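Local coordinates for protein zinc chaperone AztD (PDB 6CMK) that acts as a periplasmic zinc chaperone that hands a zinc ion directly to the solute-binding protein AztC of the AztABCD transport system, at residues A35-F39 with I92-I96; R192-R197 with D209-L215; T261-K266 with R300-V305. One frame throughout, in Å; residues are numbered along the deposited sequence.

Interaction 1. Residues A35-F39 with I92-I96; sequences AWRLF and IASGI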
loop_
_atom_site.group_PDB
_atom_site.type_symbol
_atom_site.label_atom_id
_atom_site.label_comp_id
_atom_site.label_asym_id
_atom_site.label_seq_id
_atom_site.Cartn_x
_atom_site.Cartn_y
_atom_site.Cartn_z
ATOM N N ALA B 35 1.627 -7.888 -14.461
ATOM C CA ALA B 35 1.858 -9.318 -14.301
ATOM C C ALA B 35 1.012 -9.835 -13.156
ATOM O O ALA B 35 1.034 -9.269 -12.056
ATOM C CB ALA B 35 3.340 -9.625 -14.051
ATOM N N TRP B 36 0.262 -10.902 -13.427
ATOM C CA TRP B 36 -0.538 -11.581 -12.418
ATOM C C TRP B 36 -0.408 -13.085 -12.615
ATOM O O TRP B 36 -0.344 -13.567 -13.750
ATOM C CB TRP B 36 -2.016 -11.203 -12.497
ATOM C CG TRP B 36 -2.350 -9.763 -12.168
ATOM C CD1 TRP B 36 -2.137 -8.674 -12.958
ATOM C CD2 TRP B 36 -2.996 -9.282 -10.988
ATOM N NE1 TRP B 36 -2.603 -7.537 -12.344
ATOM C CE2 TRP B 36 -3.132 -7.882 -11.127
ATOM C CE3 TRP B 36 -3.465 -9.888 -9.826
ATOM C CZ2 TRP B 36 -3.720 -7.097 -10.153
ATOM C CZ3 TRP B 36 -4.050 -9.097 -8.859
ATOM C CH2 TRP B 36 -4.168 -7.717 -9.030
ATOM N N ARG B 37 -0.395 -13.823 -11.506
ATOM C CA ARG B 37 -0.197 -15.263 -11.538
ATOM C C ARG B 37 -1.207 -15.958 -10.645
ATOM O O ARG B 37 -1.543 -15.463 -9.566
ATOM C CB ARG B 37 1.223 -15.612 -11.110
ATOM C CG ARG B 37 2.220 -15.215 -12.166
ATOM C CD ARG B 37 3.647 -15.313 -11.701
ATOM N NE ARG B 37 4.537 -14.855 -12.756
ATOM C CZ ARG B 37 5.859 -14.910 -12.703
ATOM N NH1 ARG B 37 6.461 -15.399 -11.633
ATOM N NH2 ARG B 37 6.577 -14.472 -13.728
ATOM N N LEU B 38 -1.703 -17.094 -11.127
ATOM C CA LEU B 38 -2.561 -17.983 -10.364
ATOM C C LEU B 38 -1.734 -19.117 -9.787
ATOM O O LEU B 38 -0.843 -19.652 -10.450
ATOM C CB LEU B 38 -3.658 -18.592 -11.238
ATOM C CG LEU B 38 -4.468 -17.641 -12.110
ATOM C CD1 LEU B 38 -5.440 -18.441 -12.992
ATOM C CD2 LEU B 38 -5.196 -16.651 -11.236
ATOM N N PHE B 39 -2.071 -19.510 -8.568
ATOM C CA PHE B 39 -1.500 -20.687 -7.933
ATOM C C PHE B 39 -2.655 -21.609 -7.590
ATOM O O PHE B 39 -3.583 -21.202 -6.885
ATOM C CB PHE B 39 -0.680 -20.286 -6.706
ATOM C CG PHE B 39 0.486 -19.416 -7.055
ATOM C CD1 PHE B 39 0.297 -18.073 -7.309
ATOM C CD2 PHE B 39 1.751 -19.952 -7.203
ATOM C CE1 PHE B 39 1.351 -17.267 -7.670
ATOM C CE2 PHE B 39 2.815 -19.148 -7.562
ATOM C CZ PHE B 39 2.611 -17.809 -7.796
ATOM N N ILE B 92 6.514 -21.038 -1.654
ATOM C CA ILE B 92 6.775 -20.720 -3.050
ATOM C C ILE B 92 7.064 -19.228 -3.150
ATOM O O ILE B 92 6.316 -18.408 -2.603
ATOM C CB ILE B 92 5.571 -21.101 -3.934
ATOM C CG1 ILE B 92 5.384 -22.619 -3.969
ATOM C CG2 ILE B 92 5.729 -20.555 -5.357
ATOM C CD1 ILE B 92 4.017 -23.056 -4.500
ATOM N N ALA B 93 8.138 -18.877 -3.852
ATOM C CA ALA B 93 8.347 -17.489 -4.243
ATOM C C ALA B 93 7.546 -17.235 -5.510
ATOM O O ALA B 93 7.764 -17.886 -6.537
ATOM C CB ALA B 93 9.826 -17.187 -4.461
ATOM N N SER B 94 6.595 -16.312 -5.428
ATOM C CA SER B 94 5.676 -16.109 -6.540
ATOM C C SER B 94 6.390 -15.597 -7.779
ATOM O O SER B 94 5.923 -15.821 -8.905
ATOM C CB SER B 94 4.595 -15.124 -6.129
ATOM O OG SER B 94 5.151 -13.824 -6.008
ATOM N N GLY B 95 7.500 -14.895 -7.596
ATOM C CA GLY B 95 8.202 -14.286 -8.697
ATOM C C GLY B 95 7.697 -12.912 -9.070
ATOM O O GLY B 95 8.134 -12.368 -10.089
ATOM N N ILE B 96 6.771 -12.345 -8.301
ATOM C CA ILE B 96 6.287 -10.988 -8.524
ATOM C C ILE B 96 6.421 -10.231 -7.216
ATOM O O ILE B 96 5.865 -10.647 -6.194
ATOM C CB ILE B 96 4.829 -10.953 -9.017
ATOM C CG1 ILE B 96 4.700 -11.704 -10.347
ATOM C CG2 ILE B 96 4.379 -9.498 -9.170
ATOM C CD1 ILE B 96 3.265 -11.881 -10.842
#

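Interaction 2. Residues R192-R197 with D209-L215; sequences RPVGAR and DALCPGL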
loop_
_atom_site.group_PDB
_atom_site.type_symbol
_atom_site.label_atom_id
_atom_site.label_comp_id
_atom_site.label_asym_id
_atom_site.label_seq_id
_atom_site.Cartn_x
_atom_site.Cartn_y
_atom_site.Cartn_z
ATOM N N ARG B 192 -14.116 -27.128 20.028
ATOM C CA ARG B 192 -13.662 -25.841 19.538
ATOM C C ARG B 192 -13.044 -25.047 20.688
ATOM O O ARG B 192 -13.371 -25.263 21.858
ATOM C CB ARG B 192 -14.811 -25.062 18.896
ATOM C CG ARG B 192 -15.062 -25.447 17.439
ATOM C CD ARG B 192 -16.204 -24.665 16.784
ATOM N NE ARG B 192 -16.277 -24.939 15.348
ATOM C CZ ARG B 192 -17.138 -24.374 14.505
ATOM N NH1 ARG B 192 -18.023 -23.492 14.936
ATOM N NH2 ARG B 192 -17.112 -24.698 13.219
ATOM N N PRO B 193 -12.122 -24.141 20.384
ATOM C CA PRO B 193 -11.548 -23.297 21.436
ATOM C C PRO B 193 -12.603 -22.370 22.025
ATOM O O PRO B 193 -13.678 -22.157 21.462
ATOM C CB PRO B 193 -10.429 -22.532 20.720
ATOM C CG PRO B 193 -10.717 -22.669 19.256
ATOM C CD PRO B 193 -11.472 -23.942 19.079
ATOM N N VAL B 194 -12.275 -21.812 23.191
ATOM C CA VAL B 194 -13.239 -21.106 24.027
ATOM C C VAL B 194 -12.990 -19.612 24.064
ATOM O O VAL B 194 -13.743 -18.885 24.731
ATOM C CB VAL B 194 -13.255 -21.679 25.457
ATOM C CG1 VAL B 194 -13.628 -23.149 25.424
ATOM C CG2 VAL B 194 -11.904 -21.499 26.126
ATOM N N GLY B 195 -11.970 -19.129 23.366
ATOM C CA GLY B 195 -11.663 -17.714 23.355
ATOM C C GLY B 195 -10.276 -17.508 22.783
ATOM O O GLY B 195 -9.717 -18.409 22.152
ATOM N N ALA B 196 -9.727 -16.321 23.026
ATOM C CA ALA B 196 -8.405 -15.968 22.534
ATOM C C ALA B 196 -7.700 -15.137 23.591
ATOM O O ALA B 196 -8.338 -14.512 24.440
ATOM C CB ALA B 196 -8.468 -15.185 21.219
ATOM N N ARG B 197 -6.372 -15.117 23.518
ATOM C CA ARG B 197 -5.595 -14.310 24.442
ATOM C C ARG B 197 -4.355 -13.761 23.758
ATOM O O ARG B 197 -3.842 -14.333 22.792
ATOM C CB ARG B 197 -5.177 -15.106 25.685
ATOM C CG ARG B 197 -4.265 -16.295 25.412
ATOM C CD ARG B 197 -3.689 -16.845 26.720
ATOM N NE ARG B 197 -4.715 -17.365 27.618
ATOM C CZ ARG B 197 -4.948 -18.656 27.859
ATOM N NH1 ARG B 197 -4.231 -19.605 27.273
ATOM N NH2 ARG B 197 -5.911 -19.007 28.705
ATOM N N ASP B 209 -7.985 -13.017 29.378
ATOM C CA ASP B 209 -8.562 -13.833 28.320
ATOM C C ASP B 209 -9.800 -13.158 27.743
ATOM O O ASP B 209 -10.638 -12.628 28.473
ATOM C CB ASP B 209 -8.938 -15.216 28.859
ATOM C CG ASP B 209 -7.729 -16.070 29.168
ATOM O OD1 ASP B 209 -6.611 -15.686 28.774
ATOM O OD2 ASP B 209 -7.901 -17.131 29.810
ATOM N N ALA B 210 -9.912 -13.191 26.423
ATOM C CA ALA B 210 -11.121 -12.762 25.734
ATOM C C ALA B 210 -11.960 -13.997 25.437
ATOM O O ALA B 210 -11.667 -14.736 24.491
ATOM C CB ALA B 210 -10.773 -12.012 24.453
ATOM N N LEU B 211 -13.014 -14.208 26.227
ATOM C CA LEU B 211 -13.882 -15.357 26.017
ATOM C C LEU B 211 -14.724 -15.170 24.762
ATOM O O LEU B 211 -15.248 -14.084 24.495
ATOM C CB LEU B 211 -14.792 -15.583 27.228
ATOM C CG LEU B 211 -14.359 -16.666 28.222
ATOM C CD1 LEU B 211 -13.003 -16.356 28.805
ATOM C CD2 LEU B 211 -15.376 -16.812 29.338
ATOM N N CYS B 212 -14.851 -16.243 23.995
ATOM C CA CYS B 212 -15.615 -16.265 22.756
ATOM C C CYS B 212 -15.915 -17.732 22.469
ATOM O O CYS B 212 -15.141 -18.404 21.774
ATOM C CB CYS B 212 -14.843 -15.605 21.607
ATOM S SG CYS B 212 -15.872 -14.723 20.371
ATOM N N PRO B 213 -17.005 -18.267 23.014
ATOM C CA PRO B 213 -17.246 -19.714 22.918
ATOM C C PRO B 213 -17.370 -20.185 21.478
ATOM O O PRO B 213 -17.986 -19.525 20.641
ATOM C CB PRO B 213 -18.560 -19.908 23.684
ATOM C CG PRO B 213 -19.176 -18.559 23.783
ATOM C CD PRO B 213 -18.059 -17.573 23.769
ATOM N N GLY B 214 -16.780 -21.342 21.196
ATOM C CA GLY B 214 -16.900 -21.933 19.879
ATOM C C GLY B 214 -16.136 -21.152 18.835
ATOM O O GLY B 214 -16.628 -20.970 17.716
ATOM N N LEU B 215 -14.950 -20.667 19.183
ATOM C CA LEU B 215 -14.188 -19.823 18.271
ATOM C C LEU B 215 -13.739 -20.606 17.045
ATOM O O LEU B 215 -13.121 -21.671 17.158
ATOM C CB LEU B 215 -12.984 -19.246 19.006
ATOM C CG LEU B 215 -12.213 -18.130 18.301
ATOM C CD1 LEU B 215 -11.606 -17.200 19.339
ATOM C CD2 LEU B 215 -11.126 -18.713 17.407
#

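Interaction 3. Residues T261-K266 with R300-V305; sequences TLIGGK and RVHFVV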
loop_
_atom_site.group_PDB
_atom_site.type_symbol
_atom_site.label_atom_id
_atom_site.label_comp_id
_atom_site.label_asym_id
_atom_site.label_seq_id
_atom_site.Cartn_x
_atom_site.Cartn_y
_atom_site.Cartn_z
ATOM N N THR B 261 -16.589 -18.930 9.373
ATOM C CA THR B 261 -15.607 -18.680 8.327
ATOM C C THR B 261 -15.707 -17.216 7.936
ATOM O O THR B 261 -16.818 -16.707 7.783
ATOM C CB THR B 261 -15.860 -19.556 7.089
ATOM O OG1 THR B 261 -16.129 -20.901 7.499
ATOM C CG2 THR B 261 -14.656 -19.542 6.155
ATOM N N LEU B 262 -14.556 -16.552 7.778
ATOM C CA LEU B 262 -14.502 -15.123 7.493
ATOM C C LEU B 262 -13.586 -14.810 6.318
ATOM O O LEU B 262 -12.588 -15.495 6.079
ATOM C CB LEU B 262 -13.985 -14.321 8.685
ATOM C CG LEU B 262 -14.863 -14.222 9.915
ATOM C CD1 LEU B 262 -14.003 -13.865 11.118
ATOM C CD2 LEU B 262 -15.968 -13.210 9.700
ATOM N N ILE B 263 -13.921 -13.724 5.617
ATOM C CA ILE B 263 -13.023 -13.053 4.686
ATOM C C ILE B 263 -13.057 -11.559 5.005
ATOM O O ILE B 263 -13.997 -11.051 5.625
ATOM C CB ILE B 263 -13.394 -13.295 3.205
ATOM C CG1 ILE B 263 -14.842 -12.881 2.942
ATOM C CG2 ILE B 263 -13.169 -14.760 2.825
ATOM C CD1 ILE B 263 -15.240 -12.951 1.482
ATOM N N GLY B 264 -11.998 -10.869 4.607
ATOM C CA GLY B 264 -11.832 -9.451 4.919
ATOM C C GLY B 264 -11.592 -8.602 3.686
ATOM O O GLY B 264 -10.828 -8.983 2.796
ATOM N N GLY B 265 -12.235 -7.439 3.657
ATOM C CA GLY B 265 -12.040 -6.512 2.554
ATOM C C GLY B 265 -10.606 -6.026 2.464
ATOM O O GLY B 265 -9.895 -5.916 3.463
ATOM N N LYS B 266 -10.175 -5.720 1.244
ATOM C CA LYS B 266 -8.802 -5.254 1.052
ATOM C C LYS B 266 -8.691 -3.740 0.940
ATOM O O LYS B 266 -7.899 -3.125 1.664
ATOM C CB LYS B 266 -8.181 -5.914 -0.182
ATOM C CG LYS B 266 -7.449 -7.206 0.139
ATOM C CD LYS B 266 -5.945 -7.094 -0.093
ATOM C CE LYS B 266 -5.283 -6.048 0.801
ATOM N NZ LYS B 266 -3.900 -6.453 1.198
ATOM N N ARG B 300 -23.911 -21.796 0.261
ATOM C CA ARG B 300 -22.624 -21.206 -0.087
ATOM C C ARG B 300 -21.552 -22.276 -0.272
ATOM O O ARG B 300 -21.407 -23.183 0.559
ATOM C CB ARG B 300 -22.216 -20.228 1.010
ATOM C CG ARG B 300 -20.912 -19.518 0.784
ATOM C CD ARG B 300 -20.599 -18.624 1.968
ATOM N NE ARG B 300 -20.228 -19.480 3.076
ATOM C CZ ARG B 300 -19.021 -20.007 3.232
ATOM N NH1 ARG B 300 -18.046 -19.710 2.377
ATOM N NH2 ARG B 300 -18.787 -20.818 4.249
ATOM N N VAL B 301 -20.805 -22.172 -1.369
ATOM C CA VAL B 301 -19.640 -23.011 -1.626
ATOM C C VAL B 301 -18.343 -22.301 -1.247
ATOM O O VAL B 301 -17.451 -22.904 -0.646
ATOM C CB VAL B 301 -19.616 -23.436 -3.113
ATOM C CG1 VAL B 301 -18.304 -24.156 -3.460
ATOM C CG2 VAL B 301 -20.822 -24.324 -3.447
ATOM N N HIS B 302 -18.221 -21.024 -1.600
ATOM C CA HIS B 302 -16.982 -20.283 -1.394
ATOM C C HIS B 302 -17.272 -18.792 -1.493
ATOM O O HIS B 302 -18.255 -18.386 -2.108
ATOM C CB HIS B 302 -15.930 -20.693 -2.434
ATOM C CG HIS B 302 -14.550 -20.203 -2.128
ATOM N ND1 HIS B 302 -13.770 -19.546 -3.057
ATOM C CD2 HIS B 302 -13.815 -20.268 -0.991
ATOM C CE1 HIS B 302 -12.603 -19.243 -2.506
ATOM N NE2 HIS B 302 -12.609 -19.671 -1.253
ATOM N N PHE B 303 -16.424 -17.972 -0.873
ATOM C CA PHE B 303 -16.498 -16.545 -1.146
ATOM C C PHE B 303 -15.110 -15.918 -1.060
ATOM O O PHE B 303 -14.189 -16.469 -0.450
ATOM C CB PHE B 303 -17.527 -15.816 -0.244
ATOM C CG PHE B 303 -17.423 -16.066 1.263
ATOM C CD1 PHE B 303 -16.296 -16.588 1.877
ATOM C CD2 PHE B 303 -18.525 -15.756 2.057
ATOM C CE1 PHE B 303 -16.269 -16.779 3.259
ATOM C CE2 PHE B 303 -18.510 -15.946 3.423
ATOM C CZ PHE B 303 -17.380 -16.455 4.029
ATOM N N VAL B 304 -14.963 -14.782 -1.752
ATOM C CA VAL B 304 -13.723 -14.004 -1.754
ATOM C C VAL B 304 -14.085 -12.544 -1.962
ATOM O O VAL B 304 -15.144 -12.217 -2.506
ATOM C CB VAL B 304 -12.713 -14.423 -2.858
ATOM C CG1 VAL B 304 -12.344 -15.905 -2.791
ATOM C CG2 VAL B 304 -13.241 -14.064 -4.259
ATOM N N VAL B 305 -13.176 -11.647 -1.557
ATOM C CA VAL B 305 -13.367 -10.230 -1.825
ATOM C C VAL B 305 -12.689 -9.876 -3.145
ATOM O O VAL B 305 -11.806 -10.579 -3.642
ATOM C CB VAL B 305 -12.849 -9.327 -0.675
ATOM C CG1 VAL B 305 -13.455 -9.753 0.663
ATOM C CG2 VAL B 305 -11.318 -9.311 -0.611
#

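Interaction 1. Residues A35-F39 with I92-I96
Arg37 reaches across from strand 32-42 and lays the flank of its side chain against Ile96, while its tip finds the backbone of Ser94. The arginine runs extended from CG to NE, and the Ile96 side chain crosses it obliquely: CD1 of Ile96 sits 3.6 Å from CD of Arg37, and CG1 of Ile96 lies 3.9 Å above the guanidinium plane, off toward its rim. With one face covered, the guanidinium offers its edge to the chain. NH1 of Arg37 donates to O of Ser94 at 2.8 Å; the oxygen lies near the guanidinium plane and receives the proton on a lone pair, although the bond is bent, with an N-H...O angle of 142°. NH1 has a second acceptor in the carbonyl of Asp110, so two backbone oxygens hold the group in place. CB of Ala35 touches the same Ile96 methyl, CD1, at 3.9 Å.

At the other end, the Phe39 ring points CZ at Ser94, 3.7 Å from its CB, and CE2 meets CG2 of Ile92 at 3.9 Å as these two side chains slide past each other in opposite directions. Ser94 turns its hydroxyl between its own backbone N and carbonyl carbon (chi1 70°), where OG accepts from N of Ile96 at 3.2 Å in an ST turn and also bonds to the carbonyl of Gly76. The Ser94 carbonyl that receives Arg37 belongs to this turn.

The two segments run nearly antiparallel but in separate sheets, CA of Ala35 and CA of Ile96 being 7.5 Å apart. Ile107, Ile109 and Val398 close round the contact. Here two neighbouring blades of the beta propeller meet, one of them combining N-terminal strand 32-42 with C-terminal strand 392-403.

Interaction 2. Residues R192-R197 with D209-L215
Ala196 and Ala210 form the hydrogen-bonded pair of an antiparallel strand pairing within one sheet, continued by a backbone-bonded loop, at the edge of the blade that contains strands 172-174, 178-183, 195-200 and 208-211. N of Ala196 donates to O of Ala210, and N of Ala210 to O of Ala196, both at 2.9 Å. The next pair, Gly195 with Leu211, is non-hydrogen-bonded, and its CA atoms come within 4.2 Å. Beyond the strands, backbone bonds continue through the loop, as N of Cys212 reaches O of Val194 at 3.0 Å and N of Leu215 reaches O of Pro193, also at 3.0 Å.

A salt bridge closes the far end. Arg197 grips Asp209 side-on, NE to OD1 at 2.8 Å and NH2 to OD2 at 2.9 Å, with both oxygens near the guanidinium plane. The carboxylate is turned 42° against that plane, so the nitrogens meet its syn side from outside its own plane. A bend at chi3 (63°) folds the arginine alongside the aspartate, and Lys205 gives OD1 a second cationic partner.

Leu215 places CD1 against the Gly195 carbonyl and 4.2 Å from CB of Ala196, while the Leu215 and Pro193 side chains cross at about a right angle, CB of Leu215 near CG of Pro193.

Leu234 of strand 232-237 packs on Ala196, Ala210, Cys212 and Leu215, and the Cys212-Cys229 disulfide joins this loop to the following blade. In one of its two conformers Arg192 touches His216, a ligand of zinc site 1. Within the sheet, strand 178-183 pairs with 195-200 and bonds to Val194, Gly195 and Arg197.

Interaction 3. Residues T261-K266 with R300-V305
Ile263 of strand 262-264 wedges between Phe303 and Val305 of strand 300-305, and this apolar cluster is the dense part of the contact. CD1 of Ile263 stands over one face of the Phe303 ring, 4.1 Å from its centroid and 26° off the normal, a CH-pi contact. CG2 of Ile263 adds 3.7 Å to CE1 of Phe303. Ile263 turns CG1 between its backbone N and carbonyl carbon (chi1 56°), which carries CD1 forward over the ring and past Val305, whose CG1 it meets at 3.8 Å. Val305 in turn presses its two methyls on the Gly264 carbonyl, CG2 to O at 3.5 Å.

The Phe303 ring is covered on its other face as well. NH1 of Arg300, from the same strand, lies 3.5 Å above the ring over its centre, so the aromatic plane sits between an isoleucine and a guanidinium. Its edge faces the main chain, with CZ of Phe303 3.8 Å from O of Thr261. Ile272 of strand 271-274 and Val315 of strand 312-317 add to the packing round this ring.

Toward both ends the fit loosens. OG1 of Thr261 comes no nearer than 4.2 Å to NH2 of Arg300, and both residues are partly exposed. At the opposite end CG of Lys266 grazes CG2 of Val305 while the end of the lysine leads away; Lys266 also packs on Arg299 of the second copy of the protein in the assembly.

Although the strands run 18° from parallel, their axes stay 6.7 Å apart and they belong to different sheets, each as the first strand of a four-stranded antiparallel blade. The first, innermost strands of two successive blades thus pack side by side near the middle of the beta propeller.

How the interactions relate
The three contacts follow one another along the chain. Interaction 1 is the most buried, whereas interactions 2 and 3 are partly exposed; interaction 3 lies closest to the chain's centre, and interaction 2 farthest out, with its centre about 36 Å from that of interaction 1 on the opposite side. Interactions 1 and 3 join different sheets through side chains, one combining apolar packing with an arginine-to-carbonyl bond, the other wholly by packing. Interaction 2 pairs strands of one sheet through backbone bonds and an ion pair. Interactions 2 and 3 both approach zinc site 1, near His216; the Ile96 side chain of interaction 1 is about 10 Å from that of Asp106 in site 2.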